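Local coordinates for protein bacterioferritin (Mycobacterium tuberculosis, PDB 3UOI) that stores iron in a hollow 24-subunit, heme-carrying shell, probably oxidising Fe(2+) to Fe(3+) with dioxygen at a ferroxidase centre before mineral forms inside, at residues 11-16 with 65-70; 17-22 with 93-98; 83-88 with 150-155; 101-106 with 123-128. One frame throughout, in Å; residues are numbered along the deposited sequence.

Interaction 1. Residues 11-16 with 65-70; sequences RLLNEQ and LLLDGL
The Schellman motif that ends helix 40-66 meets helix 7-36 through Leu67, inside it, and Leu70, just after it, which face Leu13 and Asn14. The polar link is a single hydrogen bond: Asn14 ND2 donates to the carbonyl oxygen Leu70 O over 3.1 Å, with a bent N-H...O angle of 145°. The nitrogen sits 34° off the carbonyl plane, and the oxygen in turn is somewhat out of the amide plane of Asn14. A chi1 of -92°, away from a staggered value, turns the amide toward the turn. Its other end, OD1, accepts from Asn72 N, so one carboxamide holds both Leu70 O and the backbone two residues on, which fixes the rotation of the group. Asn14 OD1 also passes 3.4 Å from Leu70 O, but both are acceptors and no bond results. Asp68, directly after Leu67, is the C-prime residue, with positive phi: Asp68 N reaches Leu65 O at 2.8 Å and Gly69 N reaches Ile64 O. The chain then leaves as the start of the long crossover to helix 85-112, a hallmark of the ferritin four-helix bundle. Deeper in the bundle, Leu13 CD1 and Leu67 CD1 meet methyl to methyl at 4.3 Å, a loose apolar touch. Leu13 also packs on Arg63, Ile64 and Leu122, and Leu67 on Ser118 and Asp115. Leu70 contributes its main chain here, its exposed side chain leading away from helix 7-36.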
loop_
_atom_site.group_PDB
_atom_site.type_symbol
_atom_site.label_atom_id
_atom_site.label_comp_id
_atom_site.label_asym_id
_atom_site.label_seq_id
_atom_site.Cartn_x
_atom_site.Cartn_y
_atom_site.Cartn_z
ATOM N N ARG A 11 17.677 56.855 -0.686
ATOM C CA ARG A 11 17.579 57.285 -2.055
ATOM C C ARG A 11 18.093 56.178 -2.961
ATOM O O ARG A 11 17.592 55.965 -4.015
ATOM C CB ARG A 11 18.431 58.526 -2.295
ATOM C CG ARG A 11 17.982 59.378 -3.427
ATOM C CD ARG A 11 18.373 60.817 -3.259
ATOM N NE ARG A 11 19.786 60.892 -3.037
ATOM C CZ ARG A 11 20.368 61.114 -1.875
ATOM N NH1 ARG A 11 19.665 61.344 -0.776
ATOM N NH2 ARG A 11 21.679 61.105 -1.825
ATOM N N LEU A 12 19.146 55.533 -2.531
ATOM C CA LEU A 12 19.795 54.529 -3.337
ATOM C C LEU A 12 18.846 53.361 -3.568
ATOM O O LEU A 12 18.740 52.853 -4.639
ATOM C CB LEU A 12 21.082 54.094 -2.668
ATOM C CG LEU A 12 21.688 52.799 -3.134
ATOM C CD1 LEU A 12 22.269 52.988 -4.427
ATOM C CD2 LEU A 12 22.676 52.396 -2.195
ATOM N N LEU A 13 18.180 52.988 -2.499
ATOM C CA LEU A 13 17.245 51.923 -2.479
ATOM C C LEU A 13 16.083 52.237 -3.366
ATOM O O LEU A 13 15.723 51.442 -4.167
ATOM C CB LEU A 13 16.811 51.626 -1.035
ATOM C CG LEU A 13 17.798 50.841 -0.151
ATOM C CD1 LEU A 13 17.386 50.630 1.282
ATOM C CD2 LEU A 13 18.156 49.553 -0.776
ATOM N N ASN A 14 15.545 53.429 -3.248
ATOM C CA ASN A 14 14.423 53.852 -4.063
ATOM C C ASN A 14 14.772 53.945 -5.536
ATOM O O ASN A 14 13.973 53.722 -6.362
ATOM C CB ASN A 14 13.751 55.107 -3.562
ATOM C CG ASN A 14 12.631 54.821 -2.664
ATOM O OD1 ASN A 14 11.695 54.179 -3.040
ATOM N ND2 ASN A 14 12.703 55.315 -1.474
ATOM N N GLU A 15 16.005 54.307 -5.785
ATOM C CA GLU A 15 16.506 54.379 -7.115
ATOM C C GLU A 15 16.504 52.999 -7.736
ATOM O O GLU A 15 16.156 52.838 -8.842
ATOM C CB GLU A 15 17.933 54.894 -7.100
ATOM C CG GLU A 15 18.081 56.329 -7.367
ATOM C CD GLU A 15 19.513 56.719 -7.471
ATOM O OE1 GLU A 15 19.969 57.436 -6.597
ATOM O OE2 GLU A 15 20.168 56.295 -8.427
ATOM N N GLN A 16 16.974 52.028 -6.970
ATOM C CA GLN A 16 17.074 50.651 -7.401
ATOM C C GLN A 16 15.706 50.067 -7.556
ATOM O O GLN A 16 15.467 49.313 -8.449
ATOM C CB GLN A 16 18.014 49.836 -6.549
ATOM C CG GLN A 16 18.233 48.434 -6.994
ATOM C CD GLN A 16 18.863 48.290 -8.362
ATOM O OE1 GLN A 16 19.564 49.144 -8.843
ATOM N NE2 GLN A 16 18.565 47.203 -8.991
ATOM N N LEU A 65 10.829 49.819 4.005
ATOM C CA LEU A 65 9.858 49.897 5.050
ATOM C C LEU A 65 10.463 49.657 6.438
ATOM O O LEU A 65 10.249 50.401 7.290
ATOM C CB LEU A 65 8.649 49.017 4.773
ATOM C CG LEU A 65 7.689 49.386 3.644
ATOM C CD1 LEU A 65 6.504 48.387 3.588
ATOM C CD2 LEU A 65 7.214 50.834 3.752
ATOM N N LEU A 66 11.305 48.670 6.603
ATOM C CA LEU A 66 11.888 48.443 7.895
ATOM C C LEU A 66 12.718 49.679 8.353
ATOM O O LEU A 66 12.829 49.931 9.483
ATOM C CB LEU A 66 12.679 47.156 7.946
ATOM C CG LEU A 66 13.182 46.511 9.234
ATOM C CD1 LEU A 66 13.393 45.115 8.952
ATOM C CD2 LEU A 66 14.487 47.057 9.753
ATOM N N LEU A 67 13.260 50.433 7.425
ATOM C CA LEU A 67 14.058 51.591 7.765
ATOM C C LEU A 67 13.193 52.817 7.807
ATOM O O LEU A 67 13.691 53.896 7.813
ATOM C CB LEU A 67 15.258 51.790 6.834
ATOM C CG LEU A 67 16.289 50.676 6.829
ATOM C CD1 LEU A 67 17.002 50.569 5.568
ATOM C CD2 LEU A 67 17.255 50.861 7.961
ATOM N N ASP A 68 11.895 52.624 7.803
ATOM C CA ASP A 68 10.961 53.721 7.872
ATOM C C ASP A 68 10.941 54.681 6.658
ATOM O O ASP A 68 10.598 55.791 6.800
ATOM C CB ASP A 68 11.197 54.490 9.197
ATOM C CG ASP A 68 10.108 55.500 9.517
ATOM O OD1 ASP A 68 9.028 55.112 9.952
ATOM O OD2 ASP A 68 10.352 56.686 9.345
ATOM N N GLY A 69 11.288 54.225 5.474
ATOM C CA GLY A 69 11.211 55.031 4.271
ATOM C C GLY A 69 9.903 54.995 3.499
ATOM O O GLY A 69 9.055 54.278 3.855
ATOM N N LEU A 70 9.761 55.742 2.417
ATOM C CA LEU A 70 8.594 55.601 1.587
ATOM C C LEU A 70 8.990 54.916 0.301
ATOM O O LEU A 70 9.792 55.422 -0.457
ATOM C CB LEU A 70 8.021 56.935 1.268
ATOM C CG LEU A 70 8.060 57.766 2.492
ATOM C CD1 LEU A 70 7.577 59.097 2.176
ATOM C CD2 LEU A 70 7.229 57.069 3.473
#

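Interaction 2. Residues 17-22 with 93-98; sequences LTSELT and LAIEYD
Ile95 inserts its CD1 methyl over the backbone of helix 7-36, where it lies 4.0 Å from Ser19 O and equally 4.0 Å from Thr22 CB. Its CG1 branch extends opposite the backbone N (chi1 -175°), which carries the ethyl arm across to the facing helix; one carbon back along that arm, CG1 passes 4.4 Å from Ser19 OG. No hydrogen bond crosses the interface. Thr22 directs its hydroxyl back into its own helix, OG1 donating to Thr18 O over 2.6 Å, while Thr22 N bonds the same carbonyl at 3.0 Å. That oxygen is thus gripped twice, and Thr22 OG1 also takes the N-H of Gly77 from the long crossover connection. With its hydroxyl engaged in this way, Thr22 offers Ile95 a carbon surface. Ile95 is further covered by Gln26 and Tyr27, farther along helix 7-36. The two helices run antiparallel and come nearest at Ser19 and Ile95, whose CA atoms are 7.8 Å apart. The next residue of each, Glu20 and Glu96, turns its CB away from the facing segment; both are predicted iron ligands, with Glu53, His56, Glu129 and His132 predicted to complete the centre. Leu21 touches the heme. A pair of antiparallel helices, each supplying a glutamate to a predicted diiron centre, is the pattern of the ferritin four-helix bundle.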
loop_
_atom_site.group_PDB
_atom_site.type_symbol
_atom_site.label_atom_id
_atom_site.label_comp_id
_atom_site.label_asym_id
_atom_site.label_seq_id
_atom_site.Cartn_x
_atom_site.Cartn_y
_atom_site.Cartn_z
ATOM N N LEU A 17 14.817 50.445 -6.665
ATOM C CA LEU A 17 13.464 49.983 -6.724
ATOM C C LEU A 17 12.834 50.448 -8.025
ATOM O O LEU A 17 12.230 49.690 -8.693
ATOM C CB LEU A 17 12.668 50.517 -5.543
ATOM C CG LEU A 17 11.157 50.337 -5.629
ATOM C CD1 LEU A 17 10.787 48.898 -5.921
ATOM C CD2 LEU A 17 10.467 50.781 -4.417
ATOM N N THR A 18 13.027 51.703 -8.376
ATOM C CA THR A 18 12.479 52.265 -9.589
ATOM C C THR A 18 13.037 51.437 -10.796
ATOM O O THR A 18 12.337 51.062 -11.704
ATOM C CB THR A 18 12.774 53.791 -9.703
ATOM O OG1 THR A 18 11.861 54.541 -8.918
ATOM C CG2 THR A 18 12.733 54.289 -11.117
ATOM N N SER A 19 14.309 51.122 -10.716
ATOM C CA SER A 19 14.946 50.338 -11.725
ATOM C C SER A 19 14.271 48.945 -11.878
ATOM O O SER A 19 14.026 48.517 -12.958
ATOM C CB SER A 19 16.411 50.156 -11.344
ATOM O OG SER A 19 17.125 49.544 -12.332
ATOM N N GLU A 20 13.993 48.301 -10.750
ATOM C CA GLU A 20 13.363 46.990 -10.748
ATOM C C GLU A 20 11.976 47.054 -11.372
ATOM O O GLU A 20 11.581 46.155 -12.116
ATOM C CB GLU A 20 13.273 46.439 -9.323
ATOM C CG GLU A 20 14.621 46.253 -8.645
ATOM C CD GLU A 20 15.517 45.281 -9.388
ATOM O OE1 GLU A 20 16.653 45.044 -8.924
ATOM O OE2 GLU A 20 15.087 44.754 -10.434
ATOM N N LEU A 21 11.235 48.116 -11.070
ATOM C CA LEU A 21 9.923 48.259 -11.609
ATOM C C LEU A 21 9.996 48.400 -13.131
ATOM O O LEU A 21 9.217 47.841 -13.827
ATOM C CB LEU A 21 9.235 49.420 -10.958
ATOM C CG LEU A 21 9.042 49.234 -9.482
ATOM C CD1 LEU A 21 8.353 50.386 -9.028
ATOM C CD2 LEU A 21 8.204 48.080 -9.260
ATOM N N THR A 22 10.959 49.140 -13.616
ATOM C CA THR A 22 11.106 49.313 -15.050
ATOM C C THR A 22 11.412 47.969 -15.710
ATOM O O THR A 22 10.857 47.622 -16.707
ATOM C CB THR A 22 12.221 50.319 -15.286
ATOM O OG1 THR A 22 12.177 51.285 -14.252
ATOM C CG2 THR A 22 12.129 51.002 -16.580
ATOM N N LEU A 93 19.979 44.155 -21.772
ATOM C CA LEU A 93 21.354 44.291 -21.375
ATOM C C LEU A 93 21.598 45.657 -20.840
ATOM O O LEU A 93 22.288 45.807 -19.917
ATOM C CB LEU A 93 22.292 44.034 -22.531
ATOM C CG LEU A 93 22.845 42.629 -22.647
ATOM C CD1 LEU A 93 23.614 42.467 -23.902
ATOM C CD2 LEU A 93 23.693 42.329 -21.505
ATOM N N ALA A 94 21.017 46.652 -21.461
ATOM C CA ALA A 94 21.253 48.016 -21.062
ATOM C C ALA A 94 20.779 48.387 -19.680
ATOM O O ALA A 94 21.454 49.043 -19.012
ATOM C CB ALA A 94 20.759 49.000 -22.118
ATOM N N ILE A 95 19.602 47.960 -19.291
ATOM C CA ILE A 95 19.107 48.139 -17.944
ATOM C C ILE A 95 19.894 47.392 -16.832
ATOM O O ILE A 95 20.150 47.900 -15.792
ATOM C CB ILE A 95 17.587 47.841 -17.882
ATOM C CG1 ILE A 95 17.046 48.143 -16.503
ATOM C CG2 ILE A 95 17.293 46.455 -18.244
ATOM C CD1 ILE A 95 15.738 48.742 -16.523
ATOM N N GLU A 96 20.288 46.174 -17.083
ATOM C CA GLU A 96 21.138 45.476 -16.159
ATOM C C GLU A 96 22.505 46.201 -15.998
ATOM O O GLU A 96 23.010 46.287 -14.918
ATOM C CB GLU A 96 21.345 44.039 -16.610
ATOM C CG GLU A 96 20.100 43.254 -16.929
ATOM C CD GLU A 96 20.349 42.365 -18.096
ATOM O OE1 GLU A 96 21.541 42.156 -18.424
ATOM O OE2 GLU A 96 19.413 41.849 -18.710
ATOM N N TYR A 97 23.080 46.706 -17.080
ATOM C CA TYR A 97 24.314 47.475 -16.995
ATOM C C TYR A 97 24.104 48.748 -16.195
ATOM O O TYR A 97 24.923 49.104 -15.421
ATOM C CB TYR A 97 24.938 47.736 -18.349
ATOM C CG TYR A 97 25.861 46.646 -18.811
ATOM C CD1 TYR A 97 26.974 46.333 -18.084
ATOM C CD2 TYR A 97 25.656 45.979 -19.972
ATOM C CE1 TYR A 97 27.796 45.391 -18.467
ATOM C CE2 TYR A 97 26.475 45.017 -20.353
ATOM C CZ TYR A 97 27.562 44.723 -19.605
ATOM O OH TYR A 97 28.442 43.765 -19.947
ATOM N N ASP A 98 22.963 49.380 -16.377
ATOM C CA ASP A 98 22.621 50.527 -15.599
ATOM C C ASP A 98 22.590 50.138 -14.144
ATOM O O ASP A 98 23.080 50.842 -13.366
ATOM C CB ASP A 98 21.293 51.131 -15.984
ATOM C CG ASP A 98 21.397 52.094 -17.091
ATOM O OD1 ASP A 98 22.421 52.120 -17.701
ATOM O OD2 ASP A 98 20.445 52.795 -17.379
#

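Interaction 3. Residues 83-88 with 150-155; sequences QTLREQ and LYSAQC
The phenol ring of Tyr151 brings its CE2 corner to 4.5 Å from Leu85 CD1, a marginal approach at the border of a leucine-centred contact. The ring also packs on Met143 and on Pro160 of a neighbouring subunit, and its OH is hydrogen-bonded to Gln139. A second flat group, the carboxylate of Glu87, is met from above its plane: Gln83 N donates to Glu87 OE1 over 3.1 Å, almost straight at 174°. Thr84, at the N-cap of helix 85-112, accepts from Glu87 N at OG1 over 3.3 Å, though the carboxylate answers Gln83 N and not Thr84 N, so a full capping box is not formed. One residue into the helix, Leu85 has CG beside its backbone N (chi1 -75°), which carries the isobutyl group across to helix 148-153 and the residues after it, with the CD1 methyl doing the touching. CD1 lies 4.2 Å from Ser152 OG and 4.4 Å from Cys155 SG, so it touches both a hydroxyl and, three residues on, a sulfur. The hydroxyl does not bond across the gap, being tied instead to Glu148 O on the preceding turn. The contact is buried, no hydrogen bond crosses it, and it is far from the iron and heme sites. Leu85 is flanked by Trp37 from the loop after helix 7-36, by Leu42 of helix 40-66 and by Met143 of helix 116-146; Leu42 also meets Cys155. The short helix 148-153 thereby closes one end of the four-helix bundle, while Leu150 and Ala153 face neighbouring subunits.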
loop_
_atom_site.group_PDB
_atom_site.type_symbol
_atom_site.label_atom_id
_atom_site.label_comp_id
_atom_site.label_asym_id
_atom_site.label_seq_id
_atom_site.Cartn_x
_atom_site.Cartn_y
_atom_site.Cartn_z
ATOM N N GLN A 83 11.995 45.376 -31.093
ATOM C CA GLN A 83 11.122 44.973 -32.150
ATOM C C GLN A 83 11.680 43.749 -32.891
ATOM O O GLN A 83 11.145 43.297 -33.860
ATOM C CB GLN A 83 10.750 46.166 -33.037
ATOM C CG GLN A 83 9.539 47.021 -32.564
ATOM C CD GLN A 83 8.228 46.235 -32.224
ATOM O OE1 GLN A 83 7.975 45.175 -32.746
ATOM N NE2 GLN A 83 7.414 46.793 -31.345
ATOM N N THR A 84 12.797 43.260 -32.378
ATOM C CA THR A 84 13.410 42.021 -32.773
ATOM C C THR A 84 13.996 41.324 -31.561
ATOM O O THR A 84 14.072 41.910 -30.536
ATOM C CB THR A 84 14.443 42.141 -33.907
ATOM O OG1 THR A 84 15.515 42.991 -33.528
ATOM C CG2 THR A 84 13.843 42.641 -35.123
ATOM N N LEU A 85 14.343 40.056 -31.672
ATOM C CA LEU A 85 14.899 39.343 -30.549
ATOM C C LEU A 85 16.215 40.009 -30.181
ATOM O O LEU A 85 16.437 40.294 -29.032
ATOM C CB LEU A 85 15.120 37.859 -30.832
ATOM C CG LEU A 85 13.965 36.855 -30.876
ATOM C CD1 LEU A 85 14.427 35.436 -30.675
ATOM C CD2 LEU A 85 12.870 37.200 -29.929
ATOM N N ARG A 86 17.024 40.311 -31.191
ATOM C CA ARG A 86 18.316 40.941 -30.992
ATOM C C ARG A 86 18.200 42.300 -30.333
ATOM O O ARG A 86 18.859 42.525 -29.405
ATOM C CB ARG A 86 19.081 41.058 -32.307
ATOM C CG ARG A 86 20.379 41.822 -32.226
ATOM C CD ARG A 86 21.025 41.953 -33.526
ATOM N NE ARG A 86 21.628 40.735 -33.972
ATOM C CZ ARG A 86 22.826 40.293 -33.617
ATOM N NH1 ARG A 86 23.585 40.938 -32.792
ATOM N NH2 ARG A 86 23.247 39.167 -34.095
ATOM N N GLU A 87 17.309 43.163 -30.765
ATOM C CA GLU A 87 17.124 44.415 -30.057
ATOM C C GLU A 87 16.645 44.166 -28.623
ATOM O O GLU A 87 16.977 44.891 -27.782
ATOM C CB GLU A 87 16.147 45.372 -30.720
ATOM C CG GLU A 87 16.353 45.677 -32.120
ATOM C CD GLU A 87 15.266 46.560 -32.683
ATOM O OE1 GLU A 87 14.431 47.035 -31.948
ATOM O OE2 GLU A 87 15.262 46.775 -33.887
ATOM N N GLN A 88 15.804 43.161 -28.418
ATOM C CA GLN A 88 15.252 42.841 -27.085
ATOM C C GLN A 88 16.293 42.439 -26.046
ATOM O O GLN A 88 16.339 42.980 -24.993
ATOM C CB GLN A 88 14.136 41.809 -27.184
ATOM C CG GLN A 88 12.856 42.415 -27.503
ATOM C CD GLN A 88 11.738 41.451 -27.770
ATOM O OE1 GLN A 88 11.898 40.268 -27.691
ATOM N NE2 GLN A 88 10.605 41.972 -28.036
ATOM N N LEU A 150 18.923 30.565 -37.585
ATOM C CA LEU A 150 19.188 29.339 -36.923
ATOM C C LEU A 150 19.086 29.488 -35.425
ATOM O O LEU A 150 18.605 28.640 -34.770
ATOM C CB LEU A 150 20.535 28.793 -37.297
ATOM C CG LEU A 150 20.729 27.377 -36.803
ATOM C CD1 LEU A 150 19.464 26.615 -36.997
ATOM C CD2 LEU A 150 21.902 26.630 -37.370
ATOM N N TYR A 151 19.559 30.588 -34.901
ATOM C CA TYR A 151 19.461 30.742 -33.490
ATOM C C TYR A 151 17.998 30.740 -33.086
ATOM O O TYR A 151 17.628 30.040 -32.212
ATOM C CB TYR A 151 20.124 32.011 -33.022
ATOM C CG TYR A 151 19.780 32.357 -31.625
ATOM C CD1 TYR A 151 20.415 31.756 -30.582
ATOM C CD2 TYR A 151 18.797 33.268 -31.333
ATOM C CE1 TYR A 151 20.113 32.061 -29.299
ATOM C CE2 TYR A 151 18.500 33.581 -30.048
ATOM C CZ TYR A 151 19.151 32.963 -29.027
ATOM O OH TYR A 151 18.860 33.246 -27.714
ATOM N N SER A 152 17.207 31.503 -33.808
ATOM C CA SER A 152 15.800 31.755 -33.554
ATOM C C SER A 152 14.891 30.519 -33.570
ATOM O O SER A 152 13.981 30.401 -32.786
ATOM C CB SER A 152 15.278 32.812 -34.502
ATOM O OG SER A 152 15.931 34.020 -34.309
ATOM N N ALA A 153 15.216 29.608 -34.467
ATOM C CA ALA A 153 14.581 28.337 -34.544
ATOM C C ALA A 153 14.773 27.609 -33.223
ATOM O O ALA A 153 13.995 26.809 -32.873
ATOM C CB ALA A 153 15.121 27.531 -35.682
ATOM N N GLN A 154 15.831 27.874 -32.505
ATOM C CA GLN A 154 15.999 27.206 -31.223
ATOM C C GLN A 154 15.042 27.742 -30.103
ATOM O O GLN A 154 14.992 27.197 -29.040
ATOM C CB GLN A 154 17.442 27.148 -30.777
ATOM C CG GLN A 154 18.425 26.719 -31.850
ATOM C CD GLN A 154 18.067 25.442 -32.576
ATOM O OE1 GLN A 154 17.709 24.479 -31.979
ATOM N NE2 GLN A 154 18.216 25.454 -33.875
ATOM N N CYS A 155 14.366 28.844 -30.373
ATOM C CA CYS A 155 13.439 29.450 -29.440
ATOM C C CYS A 155 11.950 29.089 -29.676
ATOM O O CYS A 155 11.110 29.520 -28.972
ATOM C CB CYS A 155 13.636 30.943 -29.382
ATOM S SG CYS A 155 15.337 31.422 -29.018
#

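Interaction 4. Residues 101-106 with 123-128; sequences NRLKPG and EKIVAD
Leu103 and Val126 run alongside one another head to tail, whereas Leu103 and Ile125 lie nearly perpendicular. The closest approach is Val126 CG2 against Leu103 CB at 3.5 Å, tighter than an ordinary van der Waals contact. The same Val126 methyl lies 3.8 Å from Leu103 CD1, so it sits alongside the root and one branch of the leucine. CD1 also meets Ile125 CG2 at 3.8 Å, and one leucine methyl thus spans two successive residues of the facing helix. Ile125 CG2 stands anti to its backbone N, which turns this branch toward Leu103. The CA atoms of Leu103 and Val126 are 6.9 Å apart, a close approach of antiparallel helices. Just beyond, Pro105 has no N-H to give, and helix 85-112 kinks there; Gly106 N makes only a weak bond to Arg102 O. Ile125 faces the interior, against Glu20 of helix 7-36 and His56 of helix 40-66, both predicted iron ligands. Val126, besides Leu103, also packs on Thr117 of a neighbouring subunit, while Gln16 of helix 7-36 packs on both Leu103 and Ile125.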
loop_
_atom_site.group_PDB
_atom_site.type_symbol
_atom_site.label_atom_id
_atom_site.label_comp_id
_atom_site.label_asym_id
_atom_site.label_seq_id
_atom_site.Cartn_x
_atom_site.Cartn_y
_atom_site.Cartn_z
ATOM N N ASN A 101 26.167 49.861 -12.841
ATOM C CA ASN A 101 26.736 51.160 -12.709
ATOM C C ASN A 101 26.263 51.858 -11.423
ATOM O O ASN A 101 27.035 52.474 -10.781
ATOM C CB ASN A 101 26.421 51.981 -13.940
ATOM C CG ASN A 101 27.154 51.487 -15.214
ATOM O OD1 ASN A 101 26.933 52.030 -16.271
ATOM N ND2 ASN A 101 27.992 50.489 -15.107
ATOM N N ARG A 102 24.996 51.775 -11.089
ATOM C CA ARG A 102 24.495 52.290 -9.837
ATOM C C ARG A 102 24.873 51.531 -8.549
ATOM O O ARG A 102 25.173 52.116 -7.590
ATOM C CB ARG A 102 22.968 52.557 -9.911
ATOM C CG ARG A 102 22.316 52.731 -8.575
ATOM C CD ARG A 102 20.817 52.911 -8.643
ATOM N NE ARG A 102 20.167 51.807 -9.289
ATOM C CZ ARG A 102 19.895 51.748 -10.575
ATOM N NH1 ARG A 102 20.184 52.745 -11.370
ATOM N NH2 ARG A 102 19.340 50.706 -11.064
ATOM N N LEU A 103 24.778 50.227 -8.561
ATOM C CA LEU A 103 25.121 49.354 -7.455
ATOM C C LEU A 103 26.605 49.216 -7.033
ATOM O O LEU A 103 26.880 48.976 -5.894
ATOM C CB LEU A 103 24.460 48.001 -7.594
ATOM C CG LEU A 103 22.953 48.124 -7.671
ATOM C CD1 LEU A 103 22.326 46.855 -7.435
ATOM C CD2 LEU A 103 22.460 49.140 -6.734
ATOM N N LYS A 104 27.524 49.298 -7.990
ATOM C CA LYS A 104 28.896 49.070 -7.620
ATOM C C LYS A 104 29.347 50.134 -6.627
ATOM O O LYS A 104 29.756 49.835 -5.574
ATOM C CB LYS A 104 29.789 49.076 -8.808
ATOM C CG LYS A 104 29.808 47.856 -9.679
ATOM C CD LYS A 104 30.318 48.308 -10.991
ATOM C CE LYS A 104 30.909 47.237 -11.811
ATOM N NZ LYS A 104 32.049 47.781 -12.567
ATOM N N PRO A 105 29.176 51.391 -6.960
ATOM C CA PRO A 105 29.444 52.484 -6.027
ATOM C C PRO A 105 28.522 52.475 -4.803
ATOM O O PRO A 105 28.938 52.666 -3.722
ATOM C CB PRO A 105 29.238 53.706 -6.892
ATOM C CG PRO A 105 28.691 53.207 -8.130
ATOM C CD PRO A 105 29.069 51.888 -8.321
ATOM N N GLY A 106 27.268 52.170 -5.015
ATOM C CA GLY A 106 26.268 52.156 -3.958
ATOM C C GLY A 106 26.476 51.231 -2.773
ATOM O O GLY A 106 26.200 51.595 -1.661
ATOM N N GLU A 123 24.153 43.463 -2.761
ATOM C CA GLU A 123 25.181 42.536 -3.142
ATOM C C GLU A 123 24.594 41.333 -3.887
ATOM O O GLU A 123 25.099 40.900 -4.908
ATOM C CB GLU A 123 25.989 42.090 -1.933
ATOM C CG GLU A 123 27.225 42.908 -1.685
ATOM C CD GLU A 123 27.976 42.532 -0.437
ATOM O OE1 GLU A 123 27.769 41.450 0.087
ATOM O OE2 GLU A 123 28.744 43.348 0.024
ATOM N N LYS A 124 23.495 40.836 -3.361
ATOM C CA LYS A 124 22.764 39.755 -4.003
ATOM C C LYS A 124 22.211 40.122 -5.358
ATOM O O LYS A 124 22.354 39.387 -6.283
ATOM C CB LYS A 124 21.697 39.200 -3.054
ATOM C CG LYS A 124 22.330 38.666 -1.869
ATOM C CD LYS A 124 21.472 38.181 -0.791
ATOM C CE LYS A 124 22.275 37.229 0.042
ATOM N NZ LYS A 124 21.941 37.141 1.469
ATOM N N ILE A 125 21.650 41.298 -5.466
ATOM C CA ILE A 125 21.087 41.785 -6.709
ATOM C C ILE A 125 22.109 41.901 -7.832
ATOM O O ILE A 125 21.864 41.556 -8.965
ATOM C CB ILE A 125 20.411 43.116 -6.499
ATOM C CG1 ILE A 125 19.217 42.962 -5.581
ATOM C CG2 ILE A 125 20.087 43.773 -7.804
ATOM C CD1 ILE A 125 18.501 44.091 -5.344
ATOM N N VAL A 126 23.275 42.372 -7.464
ATOM C CA VAL A 126 24.362 42.508 -8.362
ATOM C C VAL A 126 24.795 41.170 -8.914
ATOM O O VAL A 126 25.083 41.057 -10.082
ATOM C CB VAL A 126 25.574 43.173 -7.713
ATOM C CG1 VAL A 126 26.805 42.691 -8.386
ATOM C CG2 VAL A 126 25.467 44.661 -7.794
ATOM N N ALA A 127 24.837 40.162 -8.049
ATOM C CA ALA A 127 25.226 38.849 -8.511
ATOM C C ALA A 127 24.222 38.310 -9.546
ATOM O O ALA A 127 24.583 37.808 -10.613
ATOM C CB ALA A 127 25.405 37.913 -7.370
ATOM N N ASP A 128 22.956 38.497 -9.224
ATOM C CA ASP A 128 21.911 38.050 -10.086
ATOM C C ASP A 128 21.970 38.758 -11.437
ATOM O O ASP A 128 21.891 38.124 -12.446
ATOM C CB ASP A 128 20.541 38.250 -9.450
ATOM C CG ASP A 128 20.341 37.467 -8.142
ATOM O OD1 ASP A 128 19.412 37.778 -7.397
ATOM O OD2 ASP A 128 21.109 36.580 -7.843
#

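Overall arrangement
Interactions 2 and 4 belong to the bundle core, their centres 11 Å apart, and neither has a bond across. Interaction 4, joining helices 85-112 and 116-146 beside the predicted iron ligands, is purely aliphatic; in 2, joining 7-36 and 85-112, an isoleucine methyl meets a carbonyl oxygen and a threonine CB. Interaction 1, partly exposed at one end of the bundle, is the one with a hydrogen bond across its segments. Arg102 of interaction 4 reaches interaction 1 through a probable hydrogen bond to Gln16 OE1 and lies close to Ser19 OG of interaction 2. Interaction 3 is buried at the far end, its centre about 37 Å from that of interaction 1, and adds the short helix 148-153.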